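Local coordinates for phenazine biosynthesis protein PhzF family (Enterococcus faecalis, PDB 1S7J) that probably acts as an isomerase of the PhzF family, whose fold is related to that of diaminopimelate epimerase, at residues E46-V51 and Y57-F62; A21-L26 and T75-F80; E90-F95 and P101-K106; T190-L195 and P201-A206; Y110-F115 and F234-V239. One frame throughout, in Å; residues are numbered along the deposited sequence.

Interaction 1 (E46-V51 and Y57-F62); sequences ETAFTV and YALRWF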
# COMPACT_ATOMS: atom_id res chain seq x y z
N GLU A 46 8.04 1.17 6.43
CA GLU A 46 7.60 2.45 6.98
C GLU A 46 7.34 2.25 8.47
O GLU A 46 6.99 1.15 8.91
CB GLU A 46 6.27 2.91 6.32
CG GLU A 46 6.39 3.71 5.01
CD GLU A 46 6.56 2.84 3.75
OE1 GLU A 46 7.10 3.36 2.73
OE2 GLU A 46 6.16 1.67 3.76
N THR A 47 7.49 3.33 9.24
CA THR A 47 7.22 3.34 10.67
C THR A 47 6.24 4.49 10.91
O THR A 47 6.57 5.64 10.70
CB THR A 47 8.48 3.58 11.51
OG1 THR A 47 9.40 2.51 11.30
CG2 THR A 47 8.13 3.64 13.00
N ALA A 48 5.03 4.15 11.31
CA ALA A 48 3.99 5.15 11.56
C ALA A 48 3.89 5.55 13.02
O ALA A 48 3.87 4.71 13.90
CB ALA A 48 2.65 4.62 11.07
N PHE A 49 3.86 6.85 13.27
CA PHE A 49 3.73 7.39 14.62
C PHE A 49 2.42 8.16 14.67
O PHE A 49 2.14 8.97 13.78
CB PHE A 49 4.89 8.33 14.93
CG PHE A 49 6.23 7.69 14.84
CD1 PHE A 49 6.85 7.53 13.60
CD2 PHE A 49 6.90 7.25 15.98
CE1 PHE A 49 8.10 6.94 13.49
CE2 PHE A 49 8.15 6.65 15.88
CZ PHE A 49 8.75 6.50 14.63
N THR A 50 1.62 7.93 15.71
CA THR A 50 0.35 8.61 15.85
C THR A 50 0.10 9.10 17.28
O THR A 50 0.63 8.53 18.23
CB THR A 50 -0.83 7.69 15.40
OG1 THR A 50 -2.04 8.43 15.37
CG2 THR A 50 -0.99 6.52 16.36
N VAL A 51 -0.64 10.20 17.40
CA VAL A 51 -0.99 10.76 18.71
C VAL A 51 -2.42 11.32 18.65
O VAL A 51 -2.75 12.13 17.77
CB VAL A 51 -0.00 11.83 19.21
CG1 VAL A 51 -0.27 12.32 20.63
CG2 VAL A 51 1.44 11.39 19.11
N TYR A 57 -6.75 11.25 15.04
CA TYR A 57 -5.41 10.79 15.36
C TYR A 57 -4.44 11.37 14.34
O TYR A 57 -4.59 11.13 13.13
CB TYR A 57 -5.33 9.25 15.36
CG TYR A 57 -5.93 8.58 16.57
CD1 TYR A 57 -7.27 8.18 16.58
CD2 TYR A 57 -5.15 8.29 17.70
CE1 TYR A 57 -7.81 7.51 17.66
CE2 TYR A 57 -5.69 7.62 18.79
CZ TYR A 57 -7.02 7.23 18.76
OH TYR A 57 -7.56 6.56 19.84
N ALA A 58 -3.51 12.17 14.81
CA ALA A 58 -2.51 12.78 13.95
C ALA A 58 -1.51 11.69 13.48
O ALA A 58 -0.85 11.06 14.30
CB ALA A 58 -1.79 13.88 14.69
N LEU A 59 -1.46 11.44 12.17
CA LEU A 59 -0.55 10.44 11.62
C LEU A 59 0.73 11.06 11.09
O LEU A 59 0.76 12.20 10.64
CB LEU A 59 -1.23 9.66 10.49
CG LEU A 59 -1.45 8.17 10.71
CD1 LEU A 59 -2.01 7.57 9.45
CD2 LEU A 59 -0.15 7.46 11.11
N ARG A 60 1.78 10.23 11.07
CA ARG A 60 3.10 10.62 10.62
C ARG A 60 3.81 9.33 10.14
O ARG A 60 3.84 8.34 10.87
CB ARG A 60 3.87 11.19 11.80
CG ARG A 60 4.74 12.36 11.48
CD ARG A 60 4.10 13.64 11.94
NE ARG A 60 5.02 14.47 12.72
CZ ARG A 60 6.11 15.06 12.22
NH1 ARG A 60 6.88 15.81 13.00
NH2 ARG A 60 6.42 14.91 10.95
N TRP A 61 4.32 9.33 8.92
CA TRP A 61 5.02 8.16 8.41
C TRP A 61 6.46 8.51 8.13
O TRP A 61 6.77 9.61 7.68
CB TRP A 61 4.40 7.65 7.11
CG TRP A 61 2.93 7.58 7.09
CD1 TRP A 61 2.15 6.47 7.27
CD2 TRP A 61 2.03 8.65 6.80
NE1 TRP A 61 0.83 6.78 7.09
CE2 TRP A 61 0.72 8.12 6.79
CE3 TRP A 61 2.20 10.02 6.52
CZ2 TRP A 61 -0.41 8.89 6.52
CZ3 TRP A 61 1.08 10.79 6.26
CH2 TRP A 61 -0.21 10.23 6.26
N PHE A 62 7.34 7.54 8.38
CA PHE A 62 8.77 7.68 8.15
C PHE A 62 9.33 6.40 7.57
O PHE A 62 8.88 5.32 7.91
CB PHE A 62 9.51 7.90 9.48
CG PHE A 62 9.32 9.26 10.07
CD1 PHE A 62 8.21 9.54 10.86
CD2 PHE A 62 10.26 10.26 9.86
CE1 PHE A 62 8.05 10.79 11.45
CE2 PHE A 62 10.11 11.52 10.44
CZ PHE A 62 9.00 11.78 11.24

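Interaction 2 (A21-L26 and T75-F80); sequences AAVYVL and TLATAF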
# COMPACT_ATOMS: atom_id res chain seq x y z
N ALA A 21 4.79 -3.11 8.57
CA ALA A 21 4.98 -1.75 9.05
C ALA A 21 5.01 -1.74 10.57
O ALA A 21 4.41 -2.61 11.21
CB ALA A 21 3.85 -0.84 8.54
N ALA A 22 5.73 -0.80 11.14
CA ALA A 22 5.82 -0.66 12.59
C ALA A 22 4.96 0.53 12.96
O ALA A 22 5.02 1.54 12.30
CB ALA A 22 7.24 -0.41 13.00
N VAL A 23 4.14 0.41 14.01
CA VAL A 23 3.32 1.54 14.42
C VAL A 23 3.53 1.89 15.88
O VAL A 23 3.59 1.01 16.74
CB VAL A 23 1.83 1.35 14.09
CG1 VAL A 23 1.59 0.05 13.36
CG2 VAL A 23 0.98 1.47 15.34
N TYR A 24 3.73 3.18 16.15
CA TYR A 24 3.93 3.67 17.51
C TYR A 24 2.82 4.59 17.91
O TYR A 24 2.64 5.66 17.29
CB TYR A 24 5.24 4.43 17.64
CG TYR A 24 6.48 3.59 17.70
CD1 TYR A 24 6.91 2.87 16.60
CD2 TYR A 24 7.25 3.55 18.86
CE1 TYR A 24 8.08 2.11 16.64
CE2 TYR A 24 8.42 2.81 18.92
CZ TYR A 24 8.84 2.09 17.81
OH TYR A 24 10.01 1.40 17.86
N VAL A 25 2.03 4.20 18.90
CA VAL A 25 0.97 5.05 19.40
C VAL A 25 1.56 5.77 20.62
O VAL A 25 1.78 5.17 21.66
CB VAL A 25 -0.30 4.27 19.81
CG1 VAL A 25 -1.40 5.25 20.22
CG2 VAL A 25 -0.80 3.40 18.66
N LEU A 26 1.85 7.05 20.43
CA LEU A 26 2.46 7.89 21.46
C LEU A 26 1.43 8.75 22.20
O LEU A 26 0.36 9.06 21.65
CB LEU A 26 3.49 8.82 20.82
CG LEU A 26 4.40 8.27 19.72
CD1 LEU A 26 5.10 9.41 19.00
CD2 LEU A 26 5.41 7.32 20.31
N THR A 75 -1.12 2.96 7.16
CA THR A 75 -2.27 3.63 7.72
C THR A 75 -3.22 2.54 8.21
O THR A 75 -3.78 2.63 9.30
CB THR A 75 -2.95 4.55 6.67
OG1 THR A 75 -2.13 5.69 6.46
CG2 THR A 75 -4.30 5.03 7.15
N LEU A 76 -3.36 1.49 7.41
CA LEU A 76 -4.20 0.37 7.75
C LEU A 76 -3.65 -0.26 9.02
O LEU A 76 -4.41 -0.65 9.91
CB LEU A 76 -4.19 -0.64 6.60
CG LEU A 76 -5.08 -1.89 6.68
CD1 LEU A 76 -5.33 -2.41 5.30
CD2 LEU A 76 -4.45 -2.97 7.57
N ALA A 77 -2.32 -0.37 9.09
CA ALA A 77 -1.64 -0.94 10.23
C ALA A 77 -1.91 -0.15 11.47
O ALA A 77 -2.26 -0.72 12.50
CB ALA A 77 -0.14 -1.03 9.96
N THR A 78 -1.75 1.17 11.39
CA THR A 78 -2.00 2.06 12.53
C THR A 78 -3.43 1.95 12.99
O THR A 78 -3.72 2.09 14.17
CB THR A 78 -1.73 3.48 12.18
OG1 THR A 78 -0.37 3.64 11.79
CG2 THR A 78 -1.99 4.38 13.37
N ALA A 79 -4.33 1.76 12.04
CA ALA A 79 -5.74 1.63 12.33
C ALA A 79 -5.95 0.32 13.08
O ALA A 79 -6.61 0.28 14.13
CB ALA A 79 -6.55 1.62 11.03
N PHE A 80 -5.39 -0.74 12.52
CA PHE A 80 -5.47 -2.07 13.09
C PHE A 80 -5.10 -2.10 14.57
O PHE A 80 -5.82 -2.69 15.36
CB PHE A 80 -4.58 -3.02 12.29
CG PHE A 80 -4.36 -4.36 12.95
CD1 PHE A 80 -5.26 -5.39 12.77
CD2 PHE A 80 -3.22 -4.59 13.71
CE1 PHE A 80 -5.04 -6.63 13.36
CE2 PHE A 80 -2.99 -5.82 14.30
CZ PHE A 80 -3.89 -6.84 14.12

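Interaction 3 (E90-F95 and P101-K106); sequences EETLHF and PLAVTK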
# COMPACT_ATOMS: atom_id res chain seq x y z
N GLU A 90 -15.97 3.25 18.03
CA GLU A 90 -16.50 3.60 16.71
C GLU A 90 -15.93 2.76 15.57
O GLU A 90 -14.77 2.34 15.61
CB GLU A 90 -16.26 5.09 16.42
CG GLU A 90 -14.90 5.63 16.88
CD GLU A 90 -15.04 6.48 18.14
OE1 GLU A 90 -14.03 6.75 18.80
OE2 GLU A 90 -16.19 6.87 18.46
N GLU A 91 -16.76 2.50 14.57
CA GLU A 91 -16.35 1.71 13.42
C GLU A 91 -15.44 2.47 12.45
O GLU A 91 -14.93 1.89 11.48
CB GLU A 91 -17.56 1.17 12.66
CG GLU A 91 -18.29 2.23 11.81
CD GLU A 91 -19.31 1.64 10.81
OE1 GLU A 91 -20.15 2.42 10.31
OE2 GLU A 91 -19.25 0.42 10.52
N THR A 92 -15.22 3.75 12.70
CA THR A 92 -14.37 4.54 11.82
C THR A 92 -13.38 5.43 12.56
O THR A 92 -13.73 6.13 13.49
CB THR A 92 -15.22 5.41 10.84
OG1 THR A 92 -16.01 4.56 10.00
CG2 THR A 92 -14.34 6.24 9.95
N LEU A 93 -12.13 5.35 12.12
CA LEU A 93 -11.04 6.12 12.71
C LEU A 93 -10.72 7.34 11.81
O LEU A 93 -10.69 7.23 10.58
CB LEU A 93 -9.80 5.21 12.82
CG LEU A 93 -9.06 5.02 14.15
CD1 LEU A 93 -9.82 5.62 15.32
CD2 LEU A 93 -8.81 3.53 14.36
N HIS A 94 -10.50 8.49 12.43
CA HIS A 94 -10.21 9.71 11.69
C HIS A 94 -8.81 10.22 11.99
O HIS A 94 -8.48 10.46 13.15
CB HIS A 94 -11.24 10.80 12.03
CG HIS A 94 -12.66 10.40 11.73
ND1 HIS A 94 -13.09 10.14 10.44
CD2 HIS A 94 -13.70 10.14 12.54
CE1 HIS A 94 -14.35 9.74 10.48
NE2 HIS A 94 -14.75 9.73 11.73
N PHE A 95 -8.00 10.38 10.96
CA PHE A 95 -6.63 10.85 11.14
C PHE A 95 -6.44 12.25 10.58
O PHE A 95 -7.16 12.66 9.68
CB PHE A 95 -5.65 9.89 10.45
CG PHE A 95 -5.71 8.49 10.95
CD1 PHE A 95 -5.04 8.12 12.13
CD2 PHE A 95 -6.42 7.52 10.26
CE1 PHE A 95 -5.08 6.81 12.60
CE2 PHE A 95 -6.47 6.20 10.72
CZ PHE A 95 -5.80 5.84 11.90
N PRO A 101 -7.16 15.06 6.13
CA PRO A 101 -7.90 14.03 6.85
C PRO A 101 -8.01 12.70 6.12
O PRO A 101 -8.25 12.66 4.91
CB PRO A 101 -9.27 14.68 7.06
CG PRO A 101 -9.37 15.66 5.92
CD PRO A 101 -7.99 16.25 5.94
N LEU A 102 -7.84 11.62 6.88
CA LEU A 102 -7.91 10.26 6.37
C LEU A 102 -8.85 9.49 7.28
O LEU A 102 -8.96 9.79 8.47
CB LEU A 102 -6.52 9.63 6.43
CG LEU A 102 -5.38 10.41 5.79
CD1 LEU A 102 -4.05 9.87 6.26
CD2 LEU A 102 -5.50 10.34 4.29
N ALA A 103 -9.49 8.47 6.74
CA ALA A 103 -10.42 7.66 7.49
C ALA A 103 -10.32 6.20 7.11
O ALA A 103 -10.22 5.87 5.93
CB ALA A 103 -11.84 8.15 7.27
N VAL A 104 -10.32 5.33 8.11
CA VAL A 104 -10.27 3.89 7.89
C VAL A 104 -11.50 3.33 8.60
O VAL A 104 -11.81 3.76 9.71
CB VAL A 104 -8.96 3.25 8.50
CG1 VAL A 104 -8.89 1.77 8.16
CG2 VAL A 104 -7.72 3.96 7.95
N THR A 105 -12.16 2.40 7.99
CA THR A 105 -13.36 1.84 8.59
C THR A 105 -13.20 0.36 8.79
O THR A 105 -12.78 -0.36 7.87
CB THR A 105 -14.60 2.11 7.69
OG1 THR A 105 -14.72 3.52 7.44
CG2 THR A 105 -15.85 1.61 8.35
N LYS A 106 -13.53 -0.10 10.00
CA LYS A 106 -13.45 -1.52 10.36
C LYS A 106 -14.79 -2.24 10.21
O LYS A 106 -15.79 -1.84 10.81
CB LYS A 106 -12.93 -1.67 11.81
CG LYS A 106 -12.89 -3.10 12.33
CD LYS A 106 -12.14 -3.16 13.67
CE LYS A 106 -12.51 -4.38 14.50
NZ LYS A 106 -12.31 -5.67 13.79

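Interaction 4 (T190-L195 and P201-A206); sequences TFFPKL and PVCGSA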
# COMPACT_ATOMS: atom_id res chain seq x y z
N THR A 190 3.70 -4.16 -7.86
CA THR A 190 4.14 -2.79 -8.04
C THR A 190 5.62 -2.59 -7.75
O THR A 190 6.13 -3.01 -6.71
CB THR A 190 3.27 -1.80 -7.19
OG1 THR A 190 3.49 -2.01 -5.79
CG2 THR A 190 1.78 -2.01 -7.50
N PHE A 191 6.33 -1.99 -8.72
CA PHE A 191 7.77 -1.75 -8.60
C PHE A 191 8.06 -0.26 -8.50
O PHE A 191 7.51 0.53 -9.25
CB PHE A 191 8.52 -2.33 -9.81
CG PHE A 191 8.01 -3.68 -10.25
CD1 PHE A 191 8.11 -4.79 -9.41
CD2 PHE A 191 7.41 -3.84 -11.50
CE1 PHE A 191 7.61 -6.04 -9.81
CE2 PHE A 191 6.92 -5.07 -11.90
CZ PHE A 191 7.01 -6.18 -11.06
N PHE A 192 8.94 0.12 -7.58
CA PHE A 192 9.31 1.52 -7.40
C PHE A 192 10.83 1.70 -7.25
O PHE A 192 11.30 2.23 -6.25
CB PHE A 192 8.60 2.10 -6.17
CG PHE A 192 7.11 2.09 -6.27
CD1 PHE A 192 6.36 1.03 -5.75
CD2 PHE A 192 6.43 3.14 -6.90
CE1 PHE A 192 4.97 1.01 -5.87
CE2 PHE A 192 5.04 3.12 -7.02
CZ PHE A 192 4.31 2.06 -6.50
N PRO A 193 11.61 1.27 -8.28
CA PRO A 193 13.07 1.40 -8.21
C PRO A 193 13.54 2.85 -8.16
O PRO A 193 14.62 3.15 -7.64
CB PRO A 193 13.53 0.69 -9.48
CG PRO A 193 12.41 0.94 -10.42
CD PRO A 193 11.20 0.69 -9.56
N LYS A 194 12.75 3.76 -8.73
CA LYS A 194 13.09 5.18 -8.72
C LYS A 194 13.11 5.69 -7.29
O LYS A 194 13.77 6.70 -6.98
CB LYS A 194 12.07 5.98 -9.53
CG LYS A 194 12.04 5.66 -11.01
CD LYS A 194 11.24 6.72 -11.77
CE LYS A 194 11.23 6.44 -13.26
NZ LYS A 194 10.56 7.53 -14.02
N LEU A 195 12.37 5.01 -6.42
CA LEU A 195 12.26 5.38 -5.01
C LEU A 195 13.00 4.42 -4.06
O LEU A 195 12.67 4.35 -2.87
CB LEU A 195 10.78 5.44 -4.61
CG LEU A 195 9.98 6.75 -4.75
CD1 LEU A 195 10.32 7.49 -6.03
CD2 LEU A 195 8.49 6.43 -4.69
N PRO A 201 5.26 -4.91 -1.66
CA PRO A 201 4.41 -6.11 -1.64
C PRO A 201 2.96 -5.76 -1.94
O PRO A 201 2.26 -6.52 -2.61
CB PRO A 201 4.58 -6.62 -0.20
CG PRO A 201 5.93 -6.15 0.18
CD PRO A 201 5.97 -4.74 -0.39
N VAL A 202 2.51 -4.61 -1.39
CA VAL A 202 1.14 -4.12 -1.61
C VAL A 202 1.03 -2.57 -1.48
O VAL A 202 0.97 -2.06 -0.37
CB VAL A 202 0.11 -4.74 -0.57
CG1 VAL A 202 -1.30 -4.55 -1.06
CG2 VAL A 202 0.39 -6.22 -0.31
N CYS A 203 1.07 -1.85 -2.62
CA CYS A 203 0.90 -0.36 -2.58
C CYS A 203 -0.60 -0.17 -2.85
O CYS A 203 -1.11 -0.54 -3.92
CB CYS A 203 1.73 0.33 -3.69
SG CYS A 203 2.46 1.91 -3.09
N GLY A 204 -1.32 0.29 -1.83
CA GLY A 204 -2.74 0.50 -1.97
C GLY A 204 -3.08 1.64 -2.91
O GLY A 204 -4.07 1.58 -3.65
N SER A 205 -2.28 2.70 -2.86
CA SER A 205 -2.45 3.88 -3.70
C SER A 205 -2.45 3.52 -5.17
O SER A 205 -3.03 4.22 -6.00
CB SER A 205 -1.36 4.90 -3.40
OG SER A 205 -0.07 4.29 -3.41
N ALA A 206 -1.78 2.42 -5.50
CA ALA A 206 -1.69 1.95 -6.86
C ALA A 206 -3.06 1.47 -7.33
O ALA A 206 -3.31 1.38 -8.53
CB ALA A 206 -0.70 0.82 -6.95

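Interaction 5 (Y110-F115 and F234-V239); sequences YYYLDF and FLTCEV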
# COMPACT_ATOMS: atom_id res chain seq x y z
N TYR A 110 -11.79 -6.73 8.40
CA TYR A 110 -11.24 -5.93 7.33
C TYR A 110 -11.20 -4.48 7.71
O TYR A 110 -11.96 -4.02 8.55
CB TYR A 110 -12.02 -6.10 6.05
CG TYR A 110 -11.76 -7.40 5.35
CD1 TYR A 110 -12.32 -8.59 5.82
CD2 TYR A 110 -10.98 -7.46 4.19
CE1 TYR A 110 -12.11 -9.80 5.16
CE2 TYR A 110 -10.76 -8.66 3.52
CZ TYR A 110 -11.33 -9.83 4.01
OH TYR A 110 -11.13 -11.01 3.34
N TYR A 111 -10.23 -3.78 7.12
CA TYR A 111 -10.02 -2.35 7.34
C TYR A 111 -10.08 -1.73 5.94
O TYR A 111 -9.47 -2.25 4.99
CB TYR A 111 -8.65 -2.12 8.02
CG TYR A 111 -8.55 -2.90 9.33
CD1 TYR A 111 -8.33 -4.28 9.32
CD2 TYR A 111 -8.84 -2.29 10.56
CE1 TYR A 111 -8.42 -5.04 10.48
CE2 TYR A 111 -8.92 -3.05 11.74
CZ TYR A 111 -8.72 -4.43 11.68
OH TYR A 111 -8.91 -5.20 12.79
N TYR A 112 -10.89 -0.70 5.80
CA TYR A 112 -11.09 -0.04 4.52
C TYR A 112 -10.48 1.33 4.34
O TYR A 112 -10.66 2.22 5.17
CB TYR A 112 -12.58 0.00 4.20
CG TYR A 112 -13.19 -1.37 4.09
CD1 TYR A 112 -13.51 -2.11 5.24
CD2 TYR A 112 -13.43 -1.95 2.84
CE1 TYR A 112 -14.03 -3.41 5.14
CE2 TYR A 112 -13.95 -3.24 2.73
CZ TYR A 112 -14.25 -3.96 3.88
OH TYR A 112 -14.75 -5.24 3.76
N LEU A 113 -9.69 1.46 3.29
CA LEU A 113 -9.04 2.71 2.95
C LEU A 113 -9.68 3.21 1.67
O LEU A 113 -10.17 2.41 0.86
CB LEU A 113 -7.55 2.50 2.73
CG LEU A 113 -6.63 2.28 3.93
CD1 LEU A 113 -7.10 1.14 4.80
CD2 LEU A 113 -5.24 2.00 3.41
N ASP A 114 -9.67 4.51 1.48
CA ASP A 114 -10.26 5.12 0.29
C ASP A 114 -9.21 5.86 -0.52
O ASP A 114 -8.36 6.57 0.04
CB ASP A 114 -11.37 6.10 0.70
CG ASP A 114 -10.88 7.16 1.67
OD1 ASP A 114 -10.42 8.23 1.22
OD2 ASP A 114 -10.93 6.91 2.90
N PHE A 115 -9.26 5.71 -1.83
CA PHE A 115 -8.31 6.39 -2.71
C PHE A 115 -9.02 7.03 -3.89
O PHE A 115 -10.11 6.59 -4.29
CB PHE A 115 -7.26 5.39 -3.23
CG PHE A 115 -6.29 4.95 -2.19
CD1 PHE A 115 -5.17 5.72 -1.88
CD2 PHE A 115 -6.48 3.74 -1.51
CE1 PHE A 115 -4.26 5.31 -0.91
CE2 PHE A 115 -5.58 3.32 -0.54
CZ PHE A 115 -4.46 4.11 -0.24
N PHE A 234 -4.12 -9.82 -0.18
CA PHE A 234 -5.48 -9.77 -0.71
C PHE A 234 -6.11 -8.41 -0.48
O PHE A 234 -5.82 -7.73 0.50
CB PHE A 234 -6.35 -10.85 -0.08
CG PHE A 234 -7.77 -10.84 -0.58
CD1 PHE A 234 -8.09 -11.38 -1.82
CD2 PHE A 234 -8.79 -10.28 0.20
CE1 PHE A 234 -9.41 -11.37 -2.30
CE2 PHE A 234 -10.11 -10.26 -0.26
CZ PHE A 234 -10.42 -10.80 -1.52
N LEU A 235 -6.99 -8.01 -1.39
CA LEU A 235 -7.68 -6.73 -1.30
C LEU A 235 -9.11 -6.84 -1.84
O LEU A 235 -9.33 -7.39 -2.92
CB LEU A 235 -6.94 -5.66 -2.13
CG LEU A 235 -5.41 -5.46 -2.01
CD1 LEU A 235 -4.71 -6.18 -3.16
CD2 LEU A 235 -5.09 -3.98 -2.05
N THR A 236 -10.07 -6.40 -1.06
CA THR A 236 -11.46 -6.40 -1.52
C THR A 236 -11.68 -4.97 -2.03
O THR A 236 -11.39 -3.99 -1.32
CB THR A 236 -12.46 -6.80 -0.40
OG1 THR A 236 -13.73 -7.10 -0.99
CG2 THR A 236 -12.60 -5.69 0.63
N CYS A 237 -12.08 -4.86 -3.29
CA CYS A 237 -12.26 -3.55 -3.93
C CYS A 237 -13.69 -3.14 -4.24
O CYS A 237 -14.54 -3.97 -4.57
CB CYS A 237 -11.46 -3.52 -5.21
SG CYS A 237 -9.79 -4.03 -4.97
N GLU A 238 -13.93 -1.83 -4.21
CA GLU A 238 -15.23 -1.29 -4.53
C GLU A 238 -15.10 0.02 -5.28
O GLU A 238 -14.23 0.86 -4.98
CB GLU A 238 -16.10 -1.07 -3.28
CG GLU A 238 -17.54 -0.70 -3.65
CD GLU A 238 -18.34 -0.18 -2.49
OE1 GLU A 238 -18.81 -1.00 -1.67
OE2 GLU A 238 -18.53 1.06 -2.40
N VAL A 239 -15.95 0.19 -6.29
CA VAL A 239 -15.96 1.39 -7.09
C VAL A 239 -17.12 2.29 -6.68
O VAL A 239 -18.26 1.85 -6.59
CB VAL A 239 -16.08 1.08 -8.60
CG1 VAL A 239 -16.05 2.38 -9.40
CG2 VAL A 239 -14.97 0.16 -9.04

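Interaction 1 (E46-V51 and Y57-F62)
Thr47-Val51 and Tyr57-Phe62 pair as the antiparallel arms of a beta hairpin, their axes 4.7 Å apart and their directions at 160°. Thr47 with Phe62 and Val51 with Ala58 are hydrogen-bonded pairs. Between them, Phe49 N gives a nearly straight bond to Arg60 O at 2.8 Å. Ala58 O is gripped twice. Val51 N comes in on a lone pair, and Thr50 OG1 reaches the same oxygen at 3.1 Å from well above the carbonyl plane. The threonine hydroxyl can do so because it lies anti to its own backbone nitrogen (chi1 -172°). On the side of the sheet that carries Phe49, Arg60 and Phe62, the rings of Phe49 and Phe62 meet obliquely, with planes nearly perpendicular. Phe49 CD1 is 3.7 Å from Phe62 CD1. On the other side Ala48 CB sits 4.0 Å from Leu59 CD2 and also touches Trp61 CD1. Glu46, the predicted active-site residue, touches Phe62 O with its CA. Its carboxylate belongs to another partner: OE2 bonds His73 NE2. The end of Arg60 also leaves the partner strand, and NH2 forms a salt bridge with Glu67 OE1. Strand 19-25 hydrogen-bonds to the side of 47-53 away from 57-62. Helix 32-42 covers Phe49 and Phe62, whereas helix 72-85 packs on Ala48, Thr50 and Leu59.

Interaction 2 (A21-L26 and T75-F80)
Val23 reaches from strand 21-25 to the helical turn at Ala77 and Thr78, and its contacts there are van der Waals ones. The strand and helix axes come within 8.1 Å of each other, at 48°. The apolar touches are made by methyls. Val23 CG1 lies 4.0 Å from Ala77 CB, and CG2 of the same valine stands 4.1 Å from Thr78 CA. Chi1 of Val23 is modelled near eclipsed (-3°), an unusual value. In this pose CG1 meets Ala77 and CG2 meets Thr78. Two residues earlier in the strand, Ala21 CB meets Ala77 CB at 4.2 Å. Ala77 is thus touched by both strand residues.

The remaining contact brings a polar atom against carbon. Thr78 OG1 lies 3.9 Å from Val23 CB. This hydroxyl sits beside its own backbone nitrogen (chi1 -60°), from where it bonds back to Ala74 O in the preceding turn. Its polar need is therefore met inside helix 72-85.

Ala21 also lies close to Glu46, the predicted active-site residue, so the packing runs up to that site. Small side chains at Ala21 and Ala77 probably let strand and helix come near. The contact is a buried, largely apolar one, held by shape rather than by directed bonds.

Interaction 3 (E90-F95 and P101-K106)
Leu93 and Val104 form a hydrogen-bonded pair in the antiparallel hairpin of strands 92-97 and 100-107, and the N and O of both residues are satisfied across it. Leu93 N bonds Val104 O at 2.9 Å, and Val104 N returns a bond to Leu93 O. Phe95 and Leu102 repeat the pattern. Phe95 N points almost straight at Leu102 O, 2.7 Å away with 178° at the hydrogen. Leu102 N bonds Phe95 O in return. At the other end Lys106 N bonds Glu91 O at 2.8 Å, just before the strand begins. That oxygen also receives a CA-H...O contact from Thr105.

The hydroxyls of Thr92 and Thr105 meet on one side of the sheet. Their OG1 atoms are 3.0 Å apart and hydrogen-bonded, and either could be the donor. Both hydroxyls lie beside their own backbone nitrogens (chi1 -62° and -56°), which brings the two OG1 atoms together as the side chains cross at a slant. Lys106 NZ turns away and is bound by Glu108 O.

The opposite side is apolar. Val104 CG2 meets the edge of the Phe95 ring at CE2, 3.8 Å away, and Phe95 CB touches Leu102 CB. The hairpin is therefore amphipathic: the Thr92-Thr105 hydroxyl pair, with His94 and Ala103, on one face, and hydrophobic packing toward helix 72-85 on the other.

Interaction 4 (T190-L195 and P201-A206)
Thr190 puts its two branches against two different residues of the loop 201-206. Its methyl CG2 meets Ala206 CB at 3.8 Å. Its hydroxyl OG1 lies 3.6 Å from Cys203 CB. The hydroxyl takes the position between backbone nitrogen and carbonyl carbon (chi1 67°), so that it faces Cys203 while the methyl is left for Ala206. Its hydrogen bond goes to Gln227 OE1, with a weak one to Asp200 O.

Cys203 is the residue that joins both strand side chains. Besides Thr190 OG1, its CB meets Phe192 CE1 at 4.0 Å. Its sulfur then reaches the ring of Phe192, with SG 3.9 Å from both CE1 and CZ. SG is 4.6 Å from the ring centroid and 49° off the ring normal, an oblique sulfur-aromatic contact. The sulfur sits nearest the CE1-CZ side of the ring.

The side chain of Cys203 is about 8 Å from that of Glu46, the predicted active-site residue, so the loop lies near that site. Cys203 O bonds His207 ND1 at the start of helix 207-218. Residues 201-206 form the loop between strand 197-200 and helix 207-218, and the contact packs this loop on the end of strand 186-192. Ala206 also packs on Ile176 of strand 175-180.

Interaction 5 (Y110-F115 and F234-V239)
Tyr112 and Thr236 make the tightest touch between strands 110-115 and 234-239. With CG beside the backbone nitrogen (chi1 -61°), the Tyr112 CB does not point straight at the other strand, but the ring swings over so that CE2, CZ and OH reach it. CE2 lies 3.5 Å from Thr236 CG2. CZ is 4.0 Å from the same methyl, and the terminal OH is 3.8 Å from Thr236 CG2. One methyl therefore meets the CE2-CZ-OH end of the side chain, obliquely. The strands do not pair directly. They run at 53° with axes 9.0 Å apart, and strand 243-259 pairs with both 110-116 and 234-240. This long strand bridges the two, consistent with the two-lobed PhzF fold, which is related to diaminopimelate epimerase. Tyr110 adds a second touch: its OH stands 3.8 Å from Phe234 CE2, which lies at the edge of the tyrosine ring, and the two side chains cross at about a right angle. Tyr110 CD2 also sits 4.3 Å from Thr236 CG2.

In the fold
From the N terminus, interaction 2 closes a loop from strand 19-25 to helix 72-85. Interaction 1, a hairpin, is nested inside that loop, and the two touch because strands 19-25 and 47-53 are neighbours. Interaction 3 follows in series as the next hairpin. Its strands pack on helix 72-85, which belongs to interaction 2, and Tyr57 N probably bonds His94 O to join it to interaction 1. Strand 110-116 comes next and pairs with 100-107. It opens interaction 5, the long closure that reaches 234-239. Interaction 4 is nested within it and meets it where Phe115 packs on Gly204 and Ser205. Interactions 1 to 3 thus tie one part together, and interaction 5 links it to the part holding interaction 4.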